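Local coordinates for protein CdnC (Chryseobacterium gregarium DSM 19109, PDB 7MGV) that probably uses ATP to close single and bicyclic omega-ester macrocycles in the core of a ribosomally made precursor peptide, at residues V92-A97 and S140-L145; A133-K138 and R348-L353. All coordinates share one frame; numbering follows the deposited sequence.

Contact 1: residues V92-A97 and S140-L145; sequences VWYRRA and SVYRRL
The ring of Y142 has the CB of R96 over one face and the backbone O of Y94 at its edge. R96 CB lies 4.1 Å from the centroid of the Y142 ring, near the ring normal, a CH-pi contact. The edge of Y142 is turned toward the face of the Y94 ring. This is an offset edge-to-face pair, with centroids 5.3 Å apart and planes at 64°. Its closest atoms are Y94 CD2 and Y142 CE2, at 3.5 Å. The guanidinium of R96 has Y142 CB 3.6 Å above the centre of one face. R96 gets there with CG anti to its backbone N (chi1 -172°) and an extended chain, which slides past Y142 in the opposite direction. Its NH1 forms a salt bridge with D146. Y142 OH donates to Y94 O at 2.6 Å, meeting the carbonyl almost head-on. The contact belongs to the pre-ATP-grasp domain. It joins the C-terminal end of inner strand 91-94 of the parallel sheet to helix 139-145, which follows the neighbouring strand 134-136. A phenylalanine in place of Y142 could still pack between Y94 and R96, but Y94 O would probably lose its hydroxyl donor. Y94 is held at its other end too, since Y94 OH accepts a bond from A97 N at 3.3 Å. F125 and L128 of helix 110-130 also pack on Y94. The helix borders the dimer interface, where R143 makes a cation-pi contact with F125 of the second subunit.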
loop_
_atom_site.group_PDB
_atom_site.type_symbol
_atom_site.label_atom_id
_atom_site.label_comp_id
_atom_site.label_asym_id
_atom_site.label_seq_id
_atom_site.Cartn_x
_atom_site.Cartn_y
_atom_site.Cartn_z
ATOM N N VAL A 92 17.556 6.064 4.341
ATOM C CA VAL A 92 16.990 6.162 3.003
ATOM C C VAL A 92 15.930 7.253 3.019
ATOM O O VAL A 92 15.212 7.419 4.011
ATOM C CB VAL A 92 16.399 4.815 2.525
ATOM C CG1 VAL A 92 15.253 4.372 3.425
ATOM C CG2 VAL A 92 15.942 4.911 1.076
ATOM N N TRP A 93 15.856 8.020 1.936
ATOM C CA TRP A 93 14.804 9.016 1.743
ATOM C C TRP A 93 14.055 8.638 0.471
ATOM O O TRP A 93 14.540 8.876 -0.640
ATOM C CB TRP A 93 15.371 10.429 1.657
ATOM C CG TRP A 93 14.310 11.472 1.454
ATOM C CD1 TRP A 93 12.990 11.374 1.790
ATOM C CD2 TRP A 93 14.476 12.767 0.864
ATOM N NE1 TRP A 93 12.326 12.525 1.448
ATOM C CE2 TRP A 93 13.215 13.397 0.878
ATOM C CE3 TRP A 93 15.568 13.456 0.326
ATOM C CZ2 TRP A 93 13.016 14.682 0.376
ATOM C CZ3 TRP A 93 15.368 14.731 -0.172
ATOM C CH2 TRP A 93 14.102 15.330 -0.144
ATOM N N TYR A 94 12.877 8.048 0.635
ATOM C CA TYR A 94 12.052 7.614 -0.487
ATOM C C TYR A 94 11.015 8.696 -0.763
ATOM O O TYR A 94 9.993 8.784 -0.078
ATOM C CB TYR A 94 11.400 6.267 -0.191
ATOM C CG TYR A 94 10.365 5.834 -1.209
ATOM C CD1 TYR A 94 10.558 6.054 -2.567
ATOM C CD2 TYR A 94 9.196 5.201 -0.808
ATOM C CE1 TYR A 94 9.613 5.660 -3.495
ATOM C CE2 TYR A 94 8.247 4.805 -1.729
ATOM C CZ TYR A 94 8.459 5.035 -3.071
ATOM O OH TYR A 94 7.516 4.641 -3.989
ATOM N N ARG A 95 11.288 9.528 -1.764
ATOM C CA ARG A 95 10.268 10.404 -2.316
ATOM C C ARG A 95 9.380 9.581 -3.239
ATOM O O ARG A 95 9.879 8.917 -4.154
ATOM C CB ARG A 95 10.909 11.569 -3.068
ATOM C CG ARG A 95 12.055 12.226 -2.313
ATOM C CD ARG A 95 12.459 13.547 -2.945
ATOM N NE ARG A 95 11.337 14.207 -3.605
ATOM C CZ ARG A 95 11.022 15.488 -3.438
ATOM N NH1 ARG A 95 11.745 16.251 -2.630
ATOM N NH2 ARG A 95 9.984 16.006 -4.080
ATOM N N ARG A 96 8.069 9.616 -2.987
ATOM C CA ARG A 96 7.152 8.661 -3.601
ATOM C C ARG A 96 7.277 8.654 -5.118
ATOM O O ARG A 96 7.285 9.707 -5.763
ATOM C CB ARG A 96 5.709 8.969 -3.197
ATOM C CG ARG A 96 4.733 7.890 -3.641
ATOM C CD ARG A 96 3.359 8.053 -3.021
ATOM N NE ARG A 96 2.636 6.783 -3.010
ATOM C CZ ARG A 96 1.390 6.634 -2.573
ATOM N NH1 ARG A 96 0.716 7.678 -2.115
ATOM N NH2 ARG A 96 0.817 5.438 -2.601
ATOM N N ALA A 97 7.374 7.453 -5.680
ATOM C CA ALA A 97 7.550 7.289 -7.114
ATOM C C ALA A 97 6.207 7.314 -7.827
ATOM O O ALA A 97 5.231 6.711 -7.372
ATOM C CB ALA A 97 8.274 5.977 -7.414
ATOM N N SER A 140 4.586 1.060 2.228
ATOM C CA SER A 140 3.427 0.755 3.064
ATOM C C SER A 140 2.944 1.990 3.812
ATOM O O SER A 140 1.736 2.172 4.010
ATOM C CB SER A 140 3.762 -0.368 4.042
ATOM O OG SER A 140 4.758 0.042 4.961
ATOM N N VAL A 141 3.868 2.857 4.227
ATOM C CA VAL A 141 3.475 4.082 4.916
ATOM C C VAL A 141 2.723 5.013 3.971
ATOM O O VAL A 141 1.681 5.581 4.331
ATOM C CB VAL A 141 4.712 4.767 5.521
ATOM C CG1 VAL A 141 4.325 6.079 6.158
ATOM C CG2 VAL A 141 5.380 3.850 6.536
ATOM N N TYR A 142 3.237 5.185 2.750
ATOM C CA TYR A 142 2.538 5.996 1.760
ATOM C C TYR A 142 1.172 5.406 1.434
ATOM O O TYR A 142 0.203 6.142 1.218
ATOM C CB TYR A 142 3.384 6.122 0.494
ATOM C CG TYR A 142 4.570 7.049 0.639
ATOM C CD1 TYR A 142 4.452 8.257 1.314
ATOM C CD2 TYR A 142 5.807 6.717 0.103
ATOM C CE1 TYR A 142 5.533 9.110 1.449
ATOM C CE2 TYR A 142 6.893 7.562 0.234
ATOM C CZ TYR A 142 6.751 8.757 0.907
ATOM O OH TYR A 142 7.829 9.600 1.041
ATOM N N ARG A 143 1.077 4.075 1.396
ATOM C CA ARG A 143 -0.206 3.433 1.139
ATOM C C ARG A 143 -1.181 3.672 2.284
ATOM O O ARG A 143 -2.380 3.874 2.055
ATOM C CB ARG A 143 -0.003 1.937 0.901
ATOM C CG ARG A 143 -1.287 1.163 0.646
ATOM C CD ARG A 143 -2.070 1.743 -0.525
ATOM N NE ARG A 143 -3.367 1.091 -0.682
ATOM C CZ ARG A 143 -3.562 -0.026 -1.377
ATOM N NH1 ARG A 143 -2.541 -0.618 -1.982
ATOM N NH2 ARG A 143 -4.776 -0.552 -1.465
ATOM N N ARG A 144 -0.686 3.654 3.526
ATOM C CA ARG A 144 -1.542 3.972 4.663
ATOM C C ARG A 144 -2.026 5.415 4.598
ATOM O O ARG A 144 -3.182 5.704 4.923
ATOM C CB ARG A 144 -0.809 3.728 5.981
ATOM C CG ARG A 144 -1.732 3.843 7.186
ATOM C CD ARG A 144 -0.994 4.092 8.487
ATOM N NE ARG A 144 -1.933 4.410 9.561
ATOM C CZ ARG A 144 -1.601 4.546 10.840
ATOM N NH1 ARG A 144 -0.343 4.388 11.227
ATOM N NH2 ARG A 144 -2.535 4.836 11.737
ATOM N N LEU A 145 -1.154 6.335 4.181
ATOM C CA LEU A 145 -1.547 7.738 4.110
ATOM C C LEU A 145 -2.496 8.034 2.953
ATOM O O LEU A 145 -3.056 9.136 2.905
ATOM C CB LEU A 145 -0.309 8.629 4.008
ATOM C CG LEU A 145 0.155 9.249 5.328
ATOM C CD1 LEU A 145 -0.982 10.015 5.984
ATOM C CD2 LEU A 145 0.695 8.185 6.267
#

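Contact 2: residues A133-K138 and R348-L353; sequences AYSLGK and RDNRVL
N350 turns its CG to lie between its own backbone N and carbonyl carbon (chi1 60°), and this swings the amide onto the backbone of S135. S135 has a similar first torsion (chi1 72°), which brings its OG beside the same amide. Strand 134-136 is an outermost strand of the four-stranded parallel sheet, and the last modelled residues, 348-353, pass its edge as irregular chain. The side-chain amide of N350 pairs with both the N and O of S135, much as a backbone partner would. N350 OD1 accepts from S135 N at 3.0 Å, with an N-H...O angle of 172° and the donor tilted from the carbonyl plane. N350 ND2 gives a nearly straight bond to S135 O at 2.6 Å. That oxygen is met on a lone pair, within its carbonyl plane and within the amide plane. The two bonds together fix the rotation of the amide. ND2 also passes close to S135 OG, but the angle is too poor for a bond. The other edge of the strand faces strand 91-94. The ring of Y134 brings its CD1 to 3.1 Å from N350 OD1, and its OH bonds D296. The CG of R351 rests 3.4 Å from Y134 N. The R351 guanidinium turns back to D349, gripping OD2 side-on through NE and NH2 in a salt bridge within the tail. A water joins both segments: it donates to A133 O and N350 O and accepts from S135 OG and K138 NZ. K138 NZ also bonds the backbone carbonyls of E129 and I131. The K138 chain, extended beyond CG, leaves NZ 3.5 Å from V352 CG2.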
loop_
_atom_site.group_PDB
_atom_site.type_symbol
_atom_site.label_atom_id
_atom_site.label_comp_id
_atom_site.label_asym_id
_atom_site.label_seq_id
_atom_site.Cartn_x
_atom_site.Cartn_y
_atom_site.Cartn_z
ATOM N N ALA A 133 17.432 0.305 7.848
ATOM C CA ALA A 133 17.930 1.588 8.311
ATOM C C ALA A 133 16.788 2.597 8.371
ATOM O O ALA A 133 15.714 2.389 7.798
ATOM C CB ALA A 133 19.045 2.095 7.396
ATOM N N TYR A 134 17.025 3.696 9.088
ATOM C CA TYR A 134 16.012 4.736 9.227
ATOM C C TYR A 134 15.510 5.180 7.858
ATOM O O TYR A 134 16.293 5.366 6.922
ATOM C CB TYR A 134 16.575 5.933 9.995
ATOM C CG TYR A 134 15.667 7.140 9.964
ATOM C CD1 TYR A 134 14.589 7.245 10.834
ATOM C CD2 TYR A 134 15.879 8.170 9.055
ATOM C CE1 TYR A 134 13.751 8.344 10.803
ATOM C CE2 TYR A 134 15.048 9.269 9.016
ATOM C CZ TYR A 134 13.988 9.352 9.891
ATOM O OH TYR A 134 13.165 10.450 9.849
ATOM N N SER A 135 14.194 5.345 7.743
ATOM C CA SER A 135 13.556 5.628 6.465
ATOM C C SER A 135 12.687 6.869 6.583
ATOM O O SER A 135 11.890 6.988 7.518
ATOM C CB SER A 135 12.711 4.438 5.997
ATOM O OG SER A 135 11.535 4.310 6.778
ATOM N N LEU A 136 12.851 7.793 5.637
ATOM C CA LEU A 136 11.935 8.920 5.478
ATOM C C LEU A 136 11.056 8.611 4.270
ATOM O O LEU A 136 11.319 9.031 3.143
ATOM C CB LEU A 136 12.698 10.231 5.319
ATOM C CG LEU A 136 11.847 11.501 5.356
ATOM C CD1 LEU A 136 10.948 11.525 6.585
ATOM C CD2 LEU A 136 12.729 12.737 5.310
ATOM N N GLY A 137 9.997 7.849 4.524
ATOM C CA GLY A 137 9.125 7.392 3.462
ATOM C C GLY A 137 9.310 5.921 3.157
ATOM O O GLY A 137 10.442 5.443 3.038
ATOM N N LYS A 138 8.204 5.189 3.037
ATOM C CA LYS A 138 8.224 3.776 2.691
ATOM C C LYS A 138 6.913 3.441 2.001
ATOM O O LYS A 138 5.896 4.095 2.263
ATOM C CB LYS A 138 8.429 2.888 3.928
ATOM C CG LYS A 138 9.860 2.388 4.081
ATOM C CD LYS A 138 10.024 1.481 5.286
ATOM C CE LYS A 138 11.445 0.942 5.366
ATOM N NZ LYS A 138 11.626 -0.004 6.501
ATOM N N ARG A 348 11.648 10.309 14.739
ATOM C CA ARG A 348 10.747 9.230 15.137
ATOM C C ARG A 348 11.344 7.957 14.554
ATOM O O ARG A 348 11.102 7.601 13.401
ATOM C CB ARG A 348 9.328 9.487 14.646
ATOM C CG ARG A 348 8.668 10.692 15.294
ATOM C CD ARG A 348 7.458 11.155 14.505
ATOM N NE ARG A 348 6.881 12.376 15.057
ATOM C CZ ARG A 348 7.200 13.602 14.655
ATOM N NH1 ARG A 348 8.094 13.774 13.691
ATOM N NH2 ARG A 348 6.624 14.658 15.216
ATOM N N ASP A 349 12.155 7.278 15.364
ATOM C CA ASP A 349 12.941 6.146 14.888
ATOM C C ASP A 349 12.036 5.045 14.354
ATOM O O ASP A 349 11.175 4.531 15.074
ATOM C CB ASP A 349 13.820 5.615 16.019
ATOM C CG ASP A 349 14.905 4.680 15.525
ATOM O OD1 ASP A 349 15.650 5.069 14.603
ATOM O OD2 ASP A 349 15.014 3.558 16.062
ATOM N N ASN A 350 12.234 4.685 13.084
ATOM C CA ASN A 350 11.433 3.658 12.426
ATOM C C ASN A 350 12.295 2.536 11.860
ATOM O O ASN A 350 11.882 1.861 10.912
ATOM C CB ASN A 350 10.565 4.275 11.325
ATOM C CG ASN A 350 11.383 4.974 10.249
ATOM O OD1 ASN A 350 12.612 4.891 10.225
ATOM N ND2 ASN A 350 10.697 5.669 9.348
ATOM N N ARG A 351 13.487 2.330 12.414
ATOM C CA ARG A 351 14.336 1.241 11.953
ATOM C C ARG A 351 13.665 -0.098 12.224
ATOM O O ARG A 351 13.049 -0.304 13.273
ATOM C CB ARG A 351 15.698 1.296 12.645
ATOM C CG ARG A 351 16.550 2.491 12.249
ATOM C CD ARG A 351 17.789 2.590 13.120
ATOM N NE ARG A 351 17.450 2.701 14.535
ATOM C CZ ARG A 351 18.341 2.700 15.521
ATOM N NH1 ARG A 351 19.635 2.596 15.248
ATOM N NH2 ARG A 351 17.941 2.805 16.781
ATOM N N VAL A 352 13.778 -1.011 11.262
ATOM C CA VAL A 352 13.220 -2.351 11.408
ATOM C C VAL A 352 14.221 -3.164 12.223
ATOM O O VAL A 352 15.216 -3.659 11.690
ATOM C CB VAL A 352 12.928 -3.004 10.056
ATOM C CG1 VAL A 352 12.347 -4.397 10.256
ATOM C CG2 VAL A 352 11.980 -2.136 9.244
ATOM N N LEU A 353 13.966 -3.281 13.522
ATOM C CA LEU A 353 14.754 -4.129 14.413
ATOM C C LEU A 353 16.204 -3.667 14.500
ATOM O O LEU A 353 16.527 -2.747 15.250
ATOM C CB LEU A 353 14.688 -5.580 13.945
ATOM C CG LEU A 353 14.912 -6.668 14.986
ATOM C CD1 LEU A 353 14.245 -6.278 16.280
ATOM C CD2 LEU A 353 14.340 -7.972 14.482
HETATM O O HOH W 1 12.915 2.012 8.140
HETATM O O HOH W 2 9.909 0.944 9.275
#

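From the N terminus, residues 92-97 come first, on inner strand 91-94. The chain then runs through helix 110-130 and strand 134-136, and contact 1 closes this loop of 42 residues when helix 139-145 returns to the strand end. Contact 2 starts inside that loop, at 133-138, and closes much later, after 209 further residues, at the C-terminal tail. The two contacts therefore cross. They meet in the sheet, where V92 O lies 2.9 Å from L136 N in a probable hydrogen bond. Contact 1 ties the sheet to the helix that follows edge strand 134-136. Contact 2 ties the modelled end of the chain to that strand.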